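Local atomic coordinates of putative mandelate racemase (Zymomonas mobilis, PDB entry 2OX4), a protein that probably acts as a magnesium-dependent lyase, perhaps a dehydratase, of the mandelate racemase group in the enolase superfamily. Residues Y270-F275 / F297-K302; I91-S96 / L291-G296; G38-A43 / I95-I100. All coordinates share one frame; numbering follows the deposited sequence. Where two conformers were deposited one is given.

Interaction 1 of 3, residues Y270-F275 / F297-K302; sequences YSRWGF and FTEFKK
Lys302 lies across one face of the Arg272 guanidinium, its CD over the centre of the group and 3.6 Å from Arg272 CZ. The two residues belong to helices 271-280 and 296-309, neighbours on the outside of the modified TIM barrel of the enolase superfamily; the segments 271-275 and 297-302 run at 33° to each other. The opposite face of the guanidinium has Trp273 CH2 near its rim, so Arg272 is sandwiched, and Trp74 adds a cation-pi contact. At the edge, in the guanidinium plane, stands Glu299 OE2, with the carboxylate itself turned 64° from that plane. This oxygen accepts a nearly straight salt-bridge bond from Arg272 NE (2.8 Å) and a second bond from the backbone Arg272 N, also 2.8 Å. One oxygen thus holds the arginine at its backbone N, on the anti side, and at NE, from above the carboxylate plane; the chain bends at chi3 (-73°), bringing NE back to it. The bond from Arg272 NH2 to Glu299 OE1 is weak. The cations of Arg272 and Lys302 come close, probably offset by Glu299 and, through a salt bridge to the lysine, Glu71. A water accepts from both Arg272 NH1 (2.8 Å) and Lys302 NZ (2.9 Å).

Interaction 2 of 3, residues I91-S96 / L291-G296; sequences IFSGIS and LGTCGG
Ser96 pushes its side chain as a knob into a hole formed by Gly292, Thr293, Cys294 and Gly296. Ser96 CB is pressed against backbone, 3.2 Å from the carbonyl oxygen Leu291 O. The hydroxyl turns to the backbone beyond Thr293, where Ser96 OG receives a weak, bent bond from Gly295 N (2.8 Å, 123°). The two segments come so near that the CA atoms of Ser96 and Gly296 are 3.8 Å apart. One turn back along helix 89-110, Phe92 CB meets Thr293 O at 3.1 Å, and Ser93 CA makes a CA-H...O contact with Gly292 O at 3.4 Å. The surface on the 291-296 side is mostly peptide, with three glycines among its six residues. This is where the N-terminal capping domain of the enolase superfamily, here its helix 89-110, rests on the barrel domain, on the weakly bonded turn of helix about 291-294 that follows barrel strand 286-287. What steers the knob is a bond within its own helix. With OG beside the backbone N (chi1 -62°), Ser96 donates to Phe92 O at 2.6 Å; that oxygen also takes Ser96 N, and the two donors reach it from opposite faces of the carbonyl plane. Asp290 OD1 accepts from Gly292 N, while Trp74 NE1, on helix 70-79, donates to Gly295 O. The positive phi of Gly295 (129°) breaks the helical path before helix 296-309 starts. Thr293 CG2 touches Ser93 OG (3.2 Å), and the threonine side chain is about 6 Å from that of the magnesium ligand Glu267.

Interaction 3 of 3, residues G38-A43 / I95-I100; sequences GEAGIA and ISAFDI
Ile100 closes on the edge strand at Gly38, and its atoms can be followed one by one. Ile100 CB is 4.0 Å from Gly38 CA. Ile100 CG2, anti to the backbone N, is 3.9 Å from Gly38 CA. The other branch leaves CB through CG1, beside the backbone N (chi1 -66°), and carries its tip one residue further along the strand, where Ile100 CD1 reaches Glu39 O at 3.8 Å. Two residues of the strand are thus straddled by a single side chain. One helical turn earlier Ala97 takes over. Its CB lies against the peptide that joins Glu39 to Ala40, 3.6 Å from Glu39 C, and meets Ala40 CB side chain to side chain at 4.2 Å. The carbonyl of Ala97 makes the closest approach of all: Gly38 CA points its hydrogen almost straight at Ala97 O (3.4 Å, 171° at the hydrogen). Because Gly38 has no side chain, the strand and helix axes come within 5.9 Å, a short distance for helix packing on a sheet. Glu39 N is buried by this contact and has no partner in the model. The Glu39 side chain turns away from the helix instead, and its OE1 bonds to Thr321 OG1 and Ala324 N. Both segments belong to the N-terminal capping domain, in which an antiparallel sheet packs against helices. Strand 35-40 forms one outer edge of the sheet within this chain, paired with 24-30, and the helix segment 95-100 runs nearly antiparallel to strand segment 38-40; Ala97 also touches Val26 of strand 24-30, while Phe98, facing away from strand 35-40, packs on helix 48-62.

All three contacts are buried, but their chemistry differs. Interaction 1 is charged: it joins two barrel helices beside a second subunit, where Arg272 also bonds to Asp305 O of that subunit. Interactions 2 and 3 share helix 89-110, with Ile95 and Ser96 in both segments, and use neighbouring turns of it: one meets the barrel turn at 291-296 through backbone and a hydroxyl, the other packs apolar groups on the strand 35-40 within the capping domain. Gly41 N bonds to Gly292 O, tying the strand's continuation to the barrel turn. Segment 291-296 of interaction 2 runs straight into segment 297-302 of interaction 1, where Glu299 CG packs on Cys294 O, and Thr298 OG1 pairs with Asp99 OD1 to link interactions 1 and 3.

Interaction 1 of 3, residues Y270-F275 / F297-K302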
# COMPACT_ATOMS: atom_id res chain seq x y z
N TYR C 270 4.67 24.04 -8.16
CA TYR C 270 5.77 24.49 -9.03
C TYR C 270 6.64 23.32 -9.45
O TYR C 270 7.01 22.49 -8.62
CB TYR C 270 6.63 25.55 -8.33
CG TYR C 270 5.81 26.48 -7.47
CD1 TYR C 270 4.97 27.42 -8.06
CD2 TYR C 270 5.85 26.39 -6.08
CE1 TYR C 270 4.20 28.28 -7.27
CE2 TYR C 270 5.08 27.23 -5.28
CZ TYR C 270 4.26 28.18 -5.89
OH TYR C 270 3.50 29.01 -5.11
N SER C 271 6.99 23.32 -10.74
CA SER C 271 7.85 22.29 -11.37
C SER C 271 7.21 20.90 -11.46
O SER C 271 6.20 20.62 -10.81
CB SER C 271 9.24 22.22 -10.73
OG SER C 271 9.27 21.34 -9.60
N ARG C 272 7.82 20.05 -12.29
CA ARG C 272 7.52 18.60 -12.34
C ARG C 272 7.43 18.00 -10.94
O ARG C 272 6.51 17.21 -10.66
CB ARG C 272 8.64 17.89 -13.08
CG ARG C 272 8.60 17.92 -14.62
CD ARG C 272 9.98 17.48 -15.16
NE ARG C 272 10.98 18.53 -14.97
CZ ARG C 272 12.28 18.39 -15.23
NH1 ARG C 272 12.77 17.22 -15.66
NH2 ARG C 272 13.09 19.44 -15.06
N TRP C 273 8.38 18.38 -10.08
CA TRP C 273 8.43 17.87 -8.69
C TRP C 273 7.20 18.24 -7.85
O TRP C 273 6.74 17.44 -7.03
CB TRP C 273 9.69 18.36 -7.97
CG TRP C 273 10.97 17.73 -8.51
CD1 TRP C 273 11.61 16.65 -7.99
CD2 TRP C 273 11.73 18.15 -9.66
NE1 TRP C 273 12.72 16.35 -8.74
CE2 TRP C 273 12.83 17.26 -9.77
CE3 TRP C 273 11.60 19.18 -10.60
CZ2 TRP C 273 13.78 17.37 -10.78
CZ3 TRP C 273 12.54 19.29 -11.61
CH2 TRP C 273 13.63 18.39 -11.70
N GLY C 274 6.67 19.44 -8.05
CA GLY C 274 5.47 19.89 -7.35
C GLY C 274 4.24 19.11 -7.79
O GLY C 274 3.42 18.69 -6.96
N PHE C 275 4.12 18.90 -9.10
CA PHE C 275 2.93 18.24 -9.65
C PHE C 275 2.91 16.73 -9.45
O PHE C 275 1.84 16.12 -9.37
CB PHE C 275 2.69 18.64 -11.10
CG PHE C 275 2.13 20.02 -11.23
CD1 PHE C 275 0.76 20.22 -11.06
CD2 PHE C 275 2.95 21.12 -11.45
CE1 PHE C 275 0.21 21.50 -11.13
CE2 PHE C 275 2.41 22.41 -11.53
CZ PHE C 275 1.03 22.60 -11.38
N PHE C 297 8.35 28.19 -20.01
CA PHE C 297 7.94 27.30 -21.12
C PHE C 297 8.53 25.89 -20.99
O PHE C 297 7.86 24.90 -21.25
CB PHE C 297 8.40 27.86 -22.47
CG PHE C 297 7.62 29.06 -22.94
CD1 PHE C 297 8.26 30.29 -23.11
CD2 PHE C 297 6.28 28.95 -23.29
CE1 PHE C 297 7.57 31.40 -23.58
CE2 PHE C 297 5.57 30.06 -23.76
CZ PHE C 297 6.22 31.28 -23.90
N THR C 298 9.81 25.83 -20.62
CA THR C 298 10.56 24.57 -20.57
C THR C 298 9.87 23.59 -19.61
O THR C 298 9.62 22.42 -19.96
CB THR C 298 12.02 24.84 -20.15
OG1 THR C 298 12.65 25.63 -21.16
CG2 THR C 298 12.81 23.53 -19.99
N GLU C 299 9.54 24.08 -18.43
CA GLU C 299 8.96 23.22 -17.40
C GLU C 299 7.46 23.04 -17.56
O GLU C 299 6.94 21.95 -17.29
CB GLU C 299 9.31 23.76 -16.00
CG GLU C 299 9.06 22.75 -14.87
CD GLU C 299 10.13 21.68 -14.76
OE1 GLU C 299 11.04 21.61 -15.61
OE2 GLU C 299 10.07 20.89 -13.79
N PHE C 300 6.76 24.08 -17.99
CA PHE C 300 5.32 23.97 -18.30
C PHE C 300 5.08 22.78 -19.23
O PHE C 300 4.18 21.97 -19.00
CB PHE C 300 4.82 25.23 -19.00
CG PHE C 300 3.34 25.22 -19.31
CD1 PHE C 300 2.44 25.88 -18.46
CD2 PHE C 300 2.84 24.62 -20.47
CE1 PHE C 300 1.08 25.92 -18.75
CE2 PHE C 300 1.46 24.64 -20.75
CZ PHE C 300 0.59 25.29 -19.89
N LYS C 301 5.89 22.69 -20.28
CA LYS C 301 5.77 21.61 -21.25
C LYS C 301 5.96 20.25 -20.59
O LYS C 301 5.18 19.32 -20.81
CB LYS C 301 6.78 21.79 -22.38
CG LYS C 301 6.42 21.04 -23.66
CD LYS C 301 7.07 21.69 -24.88
CE LYS C 301 7.59 20.65 -25.85
NZ LYS C 301 6.52 19.75 -26.33
N LYS C 302 7.00 20.13 -19.77
CA LYS C 302 7.28 18.88 -19.04
C LYS C 302 6.14 18.49 -18.10
O LYS C 302 5.78 17.31 -18.00
CB LYS C 302 8.61 18.98 -18.28
CG LYS C 302 9.82 19.25 -19.22
CD LYS C 302 11.16 19.37 -18.48
CE LYS C 302 12.28 19.77 -19.47
NZ LYS C 302 13.61 19.91 -18.81
O HOH W 1 14.97 17.83 -17.36

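Interaction 2 of 3, residues I91-S96 / L291-G296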
# COMPACT_ATOMS: atom_id res chain seq x y z
N ILE C 91 11.91 30.82 -5.75
CA ILE C 91 13.00 30.10 -6.44
C ILE C 91 12.57 29.78 -7.86
O ILE C 91 13.28 30.13 -8.82
CB ILE C 91 13.41 28.82 -5.66
CG1 ILE C 91 14.00 29.17 -4.27
CG2 ILE C 91 14.35 27.93 -6.49
CD1 ILE C 91 15.16 30.17 -4.30
N PHE C 92 11.41 29.15 -8.02
CA PHE C 92 10.95 28.74 -9.36
C PHE C 92 10.43 29.90 -10.24
O PHE C 92 10.57 29.86 -11.47
CB PHE C 92 9.95 27.57 -9.29
CG PHE C 92 10.61 26.23 -9.05
CD1 PHE C 92 10.27 25.47 -7.95
CD2 PHE C 92 11.60 25.76 -9.92
CE1 PHE C 92 10.89 24.24 -7.71
CE2 PHE C 92 12.22 24.53 -9.70
CZ PHE C 92 11.87 23.78 -8.60
N SER C 93 9.91 30.96 -9.61
CA SER C 93 9.52 32.18 -10.34
C SER C 93 10.70 32.81 -11.07
O SER C 93 10.55 33.32 -12.17
CB SER C 93 8.92 33.21 -9.39
OG SER C 93 7.64 32.82 -8.93
N GLY C 94 11.87 32.77 -10.43
CA GLY C 94 13.08 33.34 -11.03
C GLY C 94 13.53 32.55 -12.25
O GLY C 94 13.82 33.12 -13.29
N ILE C 95 13.57 31.23 -12.12
CA ILE C 95 13.83 30.35 -13.27
C ILE C 95 12.81 30.61 -14.39
O ILE C 95 13.19 30.76 -15.56
CB ILE C 95 13.85 28.86 -12.85
CG1 ILE C 95 14.89 28.64 -11.75
CG2 ILE C 95 14.19 28.00 -14.04
CD1 ILE C 95 15.11 27.14 -11.34
N SER C 96 11.54 30.73 -14.01
CA SER C 96 10.42 30.89 -14.96
C SER C 96 10.60 32.13 -15.82
O SER C 96 10.46 32.06 -17.05
CB SER C 96 9.09 31.03 -14.21
OG SER C 96 8.79 29.88 -13.43
N LEU C 291 2.96 29.83 -16.09
CA LEU C 291 4.26 29.94 -16.78
C LEU C 291 5.31 30.71 -15.96
O LEU C 291 6.47 30.35 -15.96
CB LEU C 291 4.10 30.60 -18.15
CG LEU C 291 3.78 29.74 -19.38
CD1 LEU C 291 3.78 30.65 -20.59
CD2 LEU C 291 4.81 28.66 -19.59
N GLY C 292 4.88 31.75 -15.25
CA GLY C 292 5.78 32.59 -14.47
C GLY C 292 6.16 32.10 -13.08
O GLY C 292 6.90 32.79 -12.35
N THR C 293 5.67 30.92 -12.68
CA THR C 293 6.11 30.28 -11.43
C THR C 293 6.47 28.79 -11.54
O THR C 293 7.25 28.28 -10.73
CB THR C 293 5.11 30.46 -10.24
OG1 THR C 293 3.91 29.72 -10.49
CG2 THR C 293 4.76 31.93 -9.98
N CYS C 294 5.90 28.09 -12.52
CA CYS C 294 6.07 26.63 -12.60
C CYS C 294 7.43 26.23 -13.16
O CYS C 294 7.84 25.08 -13.03
CB CYS C 294 4.97 26.02 -13.46
SG CYS C 294 5.23 26.19 -15.23
N GLY C 295 8.13 27.17 -13.81
CA GLY C 295 9.45 26.93 -14.40
C GLY C 295 9.57 27.37 -15.86
O GLY C 295 10.50 26.95 -16.55
N GLY C 296 8.66 28.22 -16.33
CA GLY C 296 8.78 28.77 -17.70
C GLY C 296 8.20 27.84 -18.74
O GLY C 296 7.60 26.80 -18.39

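Interaction 3 of 3, residues G38-A43 / I95-I100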
# COMPACT_ATOMS: atom_id res chain seq x y z
N GLY C 38 10.31 38.44 -20.13
CA GLY C 38 9.69 37.43 -19.28
C GLY C 38 9.02 38.08 -18.09
O GLY C 38 9.14 39.28 -17.86
N GLU C 39 8.28 37.27 -17.34
CA GLU C 39 7.48 37.77 -16.23
C GLU C 39 7.50 36.73 -15.11
O GLU C 39 7.35 35.54 -15.37
CB GLU C 39 6.03 38.03 -16.71
CG GLU C 39 5.13 38.51 -15.58
CD GLU C 39 3.87 39.26 -16.04
OE1 GLU C 39 3.71 39.54 -17.25
OE2 GLU C 39 3.02 39.53 -15.17
N ALA C 40 7.71 37.19 -13.88
CA ALA C 40 7.62 36.33 -12.69
C ALA C 40 6.19 36.38 -12.15
O ALA C 40 5.62 37.47 -11.97
CB ALA C 40 8.62 36.78 -11.62
N GLY C 41 5.61 35.22 -11.87
CA GLY C 41 4.17 35.16 -11.55
C GLY C 41 3.77 35.49 -10.12
O GLY C 41 2.90 34.81 -9.56
N ILE C 42 4.40 36.51 -9.52
CA ILE C 42 4.10 36.92 -8.15
C ILE C 42 3.59 38.37 -8.15
O ILE C 42 3.96 39.18 -7.29
CB ILE C 42 5.35 36.78 -7.21
CG1 ILE C 42 6.09 35.46 -7.47
CG2 ILE C 42 4.95 36.84 -5.73
CD1 ILE C 42 7.18 35.14 -6.45
N ALA C 43 2.74 38.71 -9.13
CA ALA C 43 2.25 40.10 -9.27
C ALA C 43 1.25 40.53 -8.19
O ALA C 43 1.02 41.72 -7.97
CB ALA C 43 1.62 40.31 -10.64
N ILE C 95 13.57 31.23 -12.12
CA ILE C 95 13.83 30.35 -13.27
C ILE C 95 12.81 30.61 -14.39
O ILE C 95 13.19 30.76 -15.56
CB ILE C 95 13.85 28.86 -12.85
CG1 ILE C 95 14.89 28.64 -11.75
CG2 ILE C 95 14.19 28.00 -14.04
CD1 ILE C 95 15.11 27.14 -11.34
N SER C 96 11.54 30.73 -14.01
CA SER C 96 10.42 30.89 -14.96
C SER C 96 10.60 32.13 -15.82
O SER C 96 10.46 32.06 -17.05
CB SER C 96 9.09 31.03 -14.21
OG SER C 96 8.79 29.88 -13.43
N ALA C 97 10.88 33.27 -15.18
CA ALA C 97 10.85 34.55 -15.89
C ALA C 97 11.96 34.59 -16.93
O ALA C 97 11.73 34.98 -18.09
CB ALA C 97 10.93 35.73 -14.92
N PHE C 98 13.14 34.14 -16.53
CA PHE C 98 14.25 34.03 -17.45
C PHE C 98 13.96 33.08 -18.61
O PHE C 98 14.21 33.41 -19.77
CB PHE C 98 15.53 33.65 -16.70
CG PHE C 98 16.17 34.81 -16.00
CD1 PHE C 98 16.26 34.85 -14.62
CD2 PHE C 98 16.64 35.90 -16.74
CE1 PHE C 98 16.86 35.94 -13.98
CE2 PHE C 98 17.24 36.99 -16.10
CZ PHE C 98 17.34 37.02 -14.73
N ASP C 99 13.38 31.92 -18.30
CA ASP C 99 13.07 30.93 -19.33
C ASP C 99 12.14 31.50 -20.41
O ASP C 99 12.38 31.31 -21.60
CB ASP C 99 12.52 29.64 -18.69
CG ASP C 99 12.32 28.54 -19.71
OD1 ASP C 99 13.29 27.82 -20.03
OD2 ASP C 99 11.18 28.41 -20.18
N ILE C 100 11.11 32.23 -19.98
CA ILE C 100 10.18 32.87 -20.92
C ILE C 100 10.95 33.84 -21.85
O ILE C 100 10.77 33.79 -23.08
CB ILE C 100 9.02 33.59 -20.16
CG1 ILE C 100 8.13 32.57 -19.43
CG2 ILE C 100 8.15 34.43 -21.15
CD1 ILE C 100 7.21 33.19 -18.34